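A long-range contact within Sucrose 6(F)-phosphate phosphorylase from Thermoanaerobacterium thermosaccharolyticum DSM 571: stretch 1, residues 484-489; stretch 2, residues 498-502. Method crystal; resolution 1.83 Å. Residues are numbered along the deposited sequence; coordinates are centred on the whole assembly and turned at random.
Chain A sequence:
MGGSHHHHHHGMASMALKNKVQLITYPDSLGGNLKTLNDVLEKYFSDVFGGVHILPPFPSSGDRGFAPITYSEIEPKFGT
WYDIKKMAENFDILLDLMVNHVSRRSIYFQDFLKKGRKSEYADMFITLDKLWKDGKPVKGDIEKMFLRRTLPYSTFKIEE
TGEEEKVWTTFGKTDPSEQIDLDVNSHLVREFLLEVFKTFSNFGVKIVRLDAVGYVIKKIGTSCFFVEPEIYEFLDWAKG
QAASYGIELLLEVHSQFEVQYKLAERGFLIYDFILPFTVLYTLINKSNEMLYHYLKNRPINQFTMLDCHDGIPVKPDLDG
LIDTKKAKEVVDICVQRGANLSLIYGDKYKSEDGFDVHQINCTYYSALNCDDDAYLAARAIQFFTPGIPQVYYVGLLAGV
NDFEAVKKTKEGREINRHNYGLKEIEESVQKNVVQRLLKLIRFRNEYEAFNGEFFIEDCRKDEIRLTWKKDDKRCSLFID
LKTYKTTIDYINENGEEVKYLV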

ATOM      1  N   TYR A 484      21.779 -12.854  13.070  1.00 26.58           N
ATOM      2  CA  TYR A 484      21.140 -12.432  11.829  1.00 25.55           C
ATOM      3  C   TYR A 484      21.894 -12.911  10.595  1.00 27.90           C
ATOM      4  O   TYR A 484      21.617 -12.441   9.483  1.00 30.83           O
ATOM      5  N   LYS A 485      22.802 -13.866  10.752  1.00 25.56           N
ATOM      6  CA  LYS A 485      23.436 -14.479   9.597  1.00 25.00           C
ATOM      7  C   LYS A 485      22.379 -15.188   8.760  1.00 24.13           C
ATOM      8  O   LYS A 485      21.612 -16.009   9.273  1.00 25.61           O
ATOM      9  N   THR A 486      22.347 -14.870   7.473  1.00 23.50           N
ATOM     10  CA  THR A 486      21.307 -15.324   6.560  1.00 24.29           C
ATOM     11  C   THR A 486      21.976 -16.082   5.428  1.00 24.48           C
ATOM     12  O   THR A 486      22.794 -15.513   4.696  1.00 25.48           O
ATOM     13  N   THR A 487      21.640 -17.363   5.292  1.00 23.27           N
ATOM     14  CA  THR A 487      22.216 -18.216   4.266  1.00 24.08           C
ATOM     15  C   THR A 487      21.093 -18.852   3.461  1.00 23.63           C
ATOM     16  O   THR A 487      20.057 -19.233   4.017  1.00 24.09           O
ATOM     17  N   ILE A 488      21.318 -18.990   2.164  1.00 22.92           N
ATOM     18  CA  ILE A 488      20.395 -19.687   1.272  1.00 22.68           C
ATOM     19  C   ILE A 488      21.162 -20.839   0.641  1.00 24.92           C
ATOM     20  O   ILE A 488      22.119 -20.622  -0.117  1.00 27.57           O
ATOM     21  N   ASP A 489      20.757 -22.066   0.967  1.00 24.06           N
ATOM     22  CA  ASP A 489      21.298 -23.264   0.341  1.00 26.37           C
ATOM     23  C   ASP A 489      20.423 -23.593  -0.860  1.00 25.92           C
ATOM     24  O   ASP A 489      19.206 -23.738  -0.713  1.00 26.12           O
ATOM     25  N   VAL A 498      24.785 -25.407  -3.298  1.00 39.93           N
ATOM     26  CA  VAL A 498      25.648 -24.245  -3.153  1.00 39.67           C
ATOM     27  C   VAL A 498      25.109 -23.377  -2.029  1.00 34.91           C
ATOM     28  O   VAL A 498      23.897 -23.294  -1.805  1.00 33.37           O
ATOM     29  N   LYS A 499      26.023 -22.733  -1.313  1.00 31.50           N
ATOM     30  CA  LYS A 499      25.684 -21.873  -0.190  1.00 34.06           C
ATOM     31  C   LYS A 499      25.846 -20.415  -0.600  1.00 32.85           C
ATOM     32  O   LYS A 499      26.943 -19.990  -0.973  1.00 35.93           O
ATOM     33  N   TYR A 500      24.757 -19.652  -0.517  1.00 28.61           N
ATOM     34  CA  TYR A 500      24.736 -18.219  -0.821  1.00 27.15           C
ATOM     35  C   TYR A 500      24.603 -17.467   0.497  1.00 25.61           C
ATOM     36  O   TYR A 500      23.536 -17.485   1.126  1.00 23.83           O
ATOM     37  N   LEU A 501      25.680 -16.806   0.912  1.00 24.78           N
ATOM     38  CA  LEU A 501      25.642 -15.985   2.116  1.00 26.82           C
ATOM     39  C   LEU A 501      25.085 -14.615   1.752  1.00 25.66           C
ATOM     40  O   LEU A 501      25.729 -13.843   1.035  1.00 25.71           O
ATOM     41  N   VAL A 502      23.898 -14.309   2.258  1.00 23.79           N
ATOM     42  CA  VAL A 502      23.182 -13.097   1.878  1.00 24.60           C
ATOM     43  C   VAL A 502      23.852 -11.908   2.537  1.00 27.66           C
ATOM     44  O   VAL A 502      23.953 -10.836   1.933  1.00 27.50           O
ATOM     45  OXT VAL A 502      24.310 -12.009   3.677  1.00 26.66           O
TER

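The two stretches pair as antiparallel strands, their N-to-C directions 152° apart and their axes 4.7 Å apart at closest approach, and side chains alternate between two faces of the sheet. Tyr484 (chi1 m) lies too far off to touch stretch 2, but its carbonyl O accepts a hydrogen bond from Thr486 OG1 at 3.1 Å. The side chain of Lys485 starts sideways, yet with all four chi angles t it extends far enough for its CE to lie 3.8 Å from Leu501 CD1.

Thr486 (m) places CG2 3.8 Å from CG2 of Val502 (t), whose CA-to-CB bond points toward stretch 1. The backbone holds this pair in register: Val502 N donates to Thr486 O at 2.9 Å, with an angle of 157° at the hydrogen. Water 1 closes the end of the ladder, accepting from Thr486 N at 3.1 Å and donating to the terminal carboxylate oxygen Val502 OXT at 2.6 Å.

Thr487 (m) shares its face with Lys499 and Leu501. Its CG2 comes within 3.2 Å of Lys499 CG, a tight contact, while its OG1 lies 3.9 Å from CD1 of Leu501 (t, p).

Ile488 (m, t) turns to the other face, alongside Tyr500 (chi1 t). Two backbone hydrogen bonds frame this pair, Ile488 N to Tyr500 O at 2.9 Å and Tyr500 N to Ile488 O at 2.8 Å. Ile488 CD1 meets the ring obliquely, 4.0 Å from Tyr500 CD2, and also reaches Val502 CG2 at 3.9 Å, forming an apolar cluster.

Asp489 (m) returns to the face of Thr487. Lys499 runs t, t, m, m, and the two final m torsions bend its chain so that NZ forms a salt bridge with Asp489 OD1 at 2.9 Å; the hydrogen bond from Lys499 NZ to Asp489 OD2, at 3.4 Å, is weak. Val498 (t) points away, its CG1 6.1 Å from Ile488 O.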

ATOM      1  CB  TYR A 484      20.947 -10.912  11.778  1.00 24.30           C
ATOM      2  CG  TYR A 484      20.159 -10.416  12.961  1.00 23.31           C
ATOM      3  CD1 TYR A 484      18.841 -10.819  13.166  1.00 21.86           C
ATOM      4  CD2 TYR A 484      20.742  -9.581  13.898  1.00 23.75           C
ATOM      5  CE1 TYR A 484      18.128 -10.382  14.277  1.00 22.31           C
ATOM      6  CE2 TYR A 484      20.037  -9.136  14.993  1.00 24.77           C
ATOM      7  CZ  TYR A 484      18.739  -9.540  15.186  1.00 23.34           C
ATOM      8  OH  TYR A 484      18.072  -9.089  16.301  1.00 23.87           O
ATOM      9  CB  LYS A 485      24.516 -15.464  10.032  1.00 29.83           C
ATOM     10  CG  LYS A 485      25.367 -15.979   8.879  1.00 33.81           C
ATOM     11  CD  LYS A 485      26.412 -16.953   9.372  1.00 40.18           C
ATOM     12  CE  LYS A 485      27.435 -17.268   8.303  1.00 46.78           C
ATOM     13  NZ  LYS A 485      28.359 -18.342   8.758  1.00 52.01           N
ATOM     14  CB  THR A 486      20.503 -14.136   6.021  1.00 25.32           C
ATOM     15  OG1 THR A 486      19.880 -13.444   7.110  1.00 25.92           O
ATOM     16  CG2 THR A 486      19.443 -14.598   5.046  1.00 25.80           C
ATOM     17  CB  THR A 487      23.099 -19.310   4.886  1.00 29.70           C
ATOM     18  OG1 THR A 487      24.129 -18.708   5.687  1.00 31.66           O
ATOM     19  CG2 THR A 487      23.742 -20.149   3.799  1.00 35.47           C
ATOM     20  CB  ILE A 488      19.805 -18.758   0.205  1.00 23.29           C
ATOM     21  CG1 ILE A 488      18.956 -17.669   0.860  1.00 24.39           C
ATOM     22  CG2 ILE A 488      18.978 -19.573  -0.793  1.00 25.68           C
ATOM     23  CD1 ILE A 488      18.425 -16.635  -0.113  1.00 25.64           C
ATOM     24  CB  ASP A 489      21.306 -24.441   1.314  1.00 33.01           C
ATOM     25  CG  ASP A 489      22.359 -24.303   2.398  1.00 41.27           C
ATOM     26  OD1 ASP A 489      23.367 -23.607   2.174  1.00 43.74           O
ATOM     27  OD2 ASP A 489      22.178 -24.907   3.473  1.00 45.43           O
ATOM     28  CB  VAL A 498      25.722 -23.441  -4.473  1.00 41.22           C
ATOM     29  CG1 VAL A 498      26.386 -22.089  -4.257  1.00 44.44           C
ATOM     30  CG2 VAL A 498      26.450 -24.247  -5.544  1.00 41.63           C
ATOM     31  CB  LYS A 499      26.574 -22.216   1.004  1.00 43.33           C
ATOM     32  CG  LYS A 499      26.085 -21.678   2.321  1.00 55.97           C
ATOM     33  CD  LYS A 499      26.903 -22.239   3.479  1.00 68.02           C
ATOM     34  CE  LYS A 499      26.542 -23.689   3.789  1.00 73.48           C
ATOM     35  NZ  LYS A 499      25.210 -23.825   4.445  1.00 73.32           N
ATOM     36  CB  TYR A 500      23.591 -17.894  -1.786  1.00 24.36           C
ATOM     37  CG  TYR A 500      23.131 -16.444  -1.879  1.00 23.02           C
ATOM     38  CD1 TYR A 500      23.983 -15.377  -1.614  1.00 24.00           C
ATOM     39  CD2 TYR A 500      21.825 -16.152  -2.245  1.00 23.09           C
ATOM     40  CE1 TYR A 500      23.531 -14.060  -1.702  1.00 24.36           C
ATOM     41  CE2 TYR A 500      21.372 -14.855  -2.336  1.00 24.06           C
ATOM     42  CZ  TYR A 500      22.225 -13.812  -2.066  1.00 24.50           C
ATOM     43  OH  TYR A 500      21.740 -12.525  -2.154  1.00 23.22           O
ATOM     44  CB  LEU A 501      27.029 -15.880   2.737  1.00 31.19           C
ATOM     45  CG  LEU A 501      27.131 -15.006   3.991  1.00 33.45           C
ATOM     46  CD1 LEU A 501      26.317 -15.575   5.147  1.00 32.32           C
ATOM     47  CD2 LEU A 501      28.583 -14.862   4.389  1.00 36.39           C
ATOM     48  CB  VAL A 502      21.699 -13.178   2.271  1.00 22.92           C
ATOM     49  CG1 VAL A 502      20.966 -11.881   1.911  1.00 23.09           C
ATOM     50  CG2 VAL A 502      21.044 -14.376   1.591  1.00 22.88           C
TER
HETATM   51  O   HOH W   1      24.034 -12.631   6.181  1.00 28.36           O